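Local coordinates for geranyltranstransferase (PDB 3NPK) that joins geranyl diphosphate and isopentenyl diphosphate head to tail, yielding farnesyl diphosphate and pyrophosphate for isoprenoid synthesis, at the interface of chains A and B. Coordinates in Å, arbitrary orientation; residue numbers count along the deposited sequence, not the author numbering. Chains: chain A/B, Geranyltranstransferase.

The interface of chains A and B. Residues chain A 152-153, 156-157, 162; chain B 23-26.
B:Phe23 to B:Phe26, the loop just ahead of helix 27-37, pack against A:Ile153, A:Phe156 and A:Phe157, at the end of helix 147-156 and just after it. The protein is a mainly helical polyprenyl synthetase, a family that typically works as dimers, and this patch is one of two symmetric copies in what is probably the biological dimer interface.

Apolar packing carries most of the contact. The CE2-CZ edge of B:Phe23 rests against two neighbouring groups on one side: CZ touches the methyl CG2 of A:Ile153 at 3.6 Å, and CE2 sits over one face of A:Phe157, toward its rim. The opposite face of A:Phe157 takes CD2 of A:Phe156 from its own chain, 3.6 Å above the plane and over the ring centre, so the phenyl group is packed on both sides. The A:Phe156 ring has CG anti to its backbone N (chi1 -176°) and reaches toward chain B, where CE2 meets B:Pro25 CG at 3.7 Å. B:Phe26 points its CE2 edge at the face of A:Phe156, 3.6 Å from CE1, with planes at 89°.

Across this patch no direct polar bond is made; a water links the two chains. The B:His24 imidazole slips between A:Ala152 and B:Phe26, with CD2 3.8 Å from the A:Ala152 methyl CB and CE1 over the centre of the B:Phe26 ring. NE2 bonds a water in the imidazole plane at 2.7 Å, which lies 3.1 Å from the A:Ala152 carbonyl O. ND1 accepts the backbone N-H of B:Phe26 in a nearly straight bond (168° at H) close to the ring plane. Gripped at both nitrogens, the imidazole is fixed in rotation, which suggests a proton on NE2.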
loop_
_atom_site.group_PDB
_atom_site.type_symbol
_atom_site.label_atom_id
_atom_site.label_comp_id
_atom_site.label_asym_id
_atom_site.label_seq_id
_atom_site.Cartn_x
_atom_site.Cartn_y
_atom_site.Cartn_z
ATOM N N ALA A 152 -4.545 11.678 9.094
ATOM C CA ALA A 152 -5.270 11.340 10.326
ATOM C C ALA A 152 -5.362 12.566 11.236
ATOM O O ALA A 152 -6.414 12.851 11.828
ATOM C CB ALA A 152 -4.585 10.175 11.061
ATOM N N ILE A 153 -4.253 13.291 11.350
ATOM C CA ILE A 153 -4.243 14.504 12.157
ATOM C C ILE A 153 -5.178 15.563 11.555
ATOM O O ILE A 153 -5.975 16.186 12.268
ATOM C CB ILE A 153 -2.809 15.024 12.310
ATOM C CG1 ILE A 153 -2.056 14.096 13.267
ATOM C CG2 ILE A 153 -2.778 16.481 12.819
ATOM C CD1 ILE A 153 -0.550 14.361 13.358
ATOM N N PHE A 156 -8.797 14.472 12.297
ATOM C CA PHE A 156 -9.204 14.526 13.693
ATOM C C PHE A 156 -9.267 15.947 14.239
ATOM O O PHE A 156 -10.149 16.256 15.047
ATOM C CB PHE A 156 -8.304 13.667 14.574
ATOM C CG PHE A 156 -8.757 13.626 16.001
ATOM C CD1 PHE A 156 -9.826 12.828 16.366
ATOM C CD2 PHE A 156 -8.152 14.419 16.965
ATOM C CE1 PHE A 156 -10.278 12.799 17.679
ATOM C CE2 PHE A 156 -8.594 14.395 18.297
ATOM C CZ PHE A 156 -9.658 13.577 18.646
ATOM N N PHE A 157 -8.350 16.812 13.809
ATOM C CA PHE A 157 -8.273 18.157 14.380
ATOM C C PHE A 157 -8.957 19.221 13.521
ATOM O O PHE A 157 -8.836 20.415 13.786
ATOM C CB PHE A 157 -6.808 18.541 14.684
ATOM C CG PHE A 157 -6.181 17.711 15.773
ATOM C CD1 PHE A 157 -6.360 18.056 17.109
ATOM C CD2 PHE A 157 -5.408 16.592 15.472
ATOM C CE1 PHE A 157 -5.787 17.301 18.131
ATOM C CE2 PHE A 157 -4.825 15.843 16.483
ATOM C CZ PHE A 157 -5.017 16.187 17.818
ATOM N N LEU A 162 -5.448 24.069 16.867
ATOM C CA LEU A 162 -4.051 23.661 16.765
ATOM C C LEU A 162 -3.141 24.844 17.027
ATOM O O LEU A 162 -3.482 25.987 16.703
ATOM C CB LEU A 162 -3.747 23.138 15.358
ATOM C CG LEU A 162 -4.426 21.825 14.984
ATOM C CD1 LEU A 162 -4.015 21.368 13.600
ATOM C CD2 LEU A 162 -4.136 20.754 16.043
ATOM N N PHE B 23 1.197 14.001 17.964
ATOM C CA PHE B 23 0.225 14.473 18.945
ATOM C C PHE B 23 -1.182 13.928 18.680
ATOM O O PHE B 23 -2.155 14.322 19.346
ATOM C CB PHE B 23 0.223 16.007 19.037
ATOM C CG PHE B 23 -0.099 16.698 17.740
ATOM C CD1 PHE B 23 0.906 17.025 16.834
ATOM C CD2 PHE B 23 -1.410 17.036 17.427
ATOM C CE1 PHE B 23 0.611 17.665 15.645
ATOM C CE2 PHE B 23 -1.713 17.670 16.223
ATOM C CZ PHE B 23 -0.700 17.977 15.326
ATOM N N HIS B 24 -1.298 13.025 17.709
ATOM C CA HIS B 24 -2.572 12.332 17.506
ATOM C C HIS B 24 -2.851 11.491 18.759
ATOM O O HIS B 24 -2.015 10.693 19.158
ATOM C CB HIS B 24 -2.540 11.433 16.269
ATOM C CG HIS B 24 -3.898 10.982 15.843
ATOM N ND1 HIS B 24 -4.687 10.165 16.627
ATOM C CD2 HIS B 24 -4.626 11.262 14.733
ATOM C CE1 HIS B 24 -5.832 9.942 16.008
ATOM N NE2 HIS B 24 -5.823 10.597 14.859
ATOM N N PRO B 25 -4.028 11.658 19.378
ATOM C CA PRO B 25 -4.192 11.025 20.692
ATOM C C PRO B 25 -4.406 9.511 20.664
ATOM O O PRO B 25 -4.325 8.889 21.719
ATOM C CB PRO B 25 -5.438 11.719 21.252
ATOM C CG PRO B 25 -6.208 12.110 20.016
ATOM C CD PRO B 25 -5.130 12.592 19.086
ATOM N N PHE B 26 -4.695 8.915 19.509
ATOM C CA PHE B 26 -4.958 7.478 19.526
ATOM C C PHE B 26 -4.506 6.692 18.311
ATOM O O PHE B 26 -4.752 5.501 18.246
ATOM C CB PHE B 26 -6.433 7.172 19.803
ATOM C CG PHE B 26 -7.388 7.765 18.803
ATOM C CD1 PHE B 26 -7.609 7.155 17.575
ATOM C CD2 PHE B 26 -8.101 8.917 19.111
ATOM C CE1 PHE B 26 -8.498 7.696 16.651
ATOM C CE2 PHE B 26 -8.994 9.464 18.188
ATOM C CZ PHE B 26 -9.190 8.846 16.955
HETATM O O HOH W 1 -7.804 10.299 12.986
#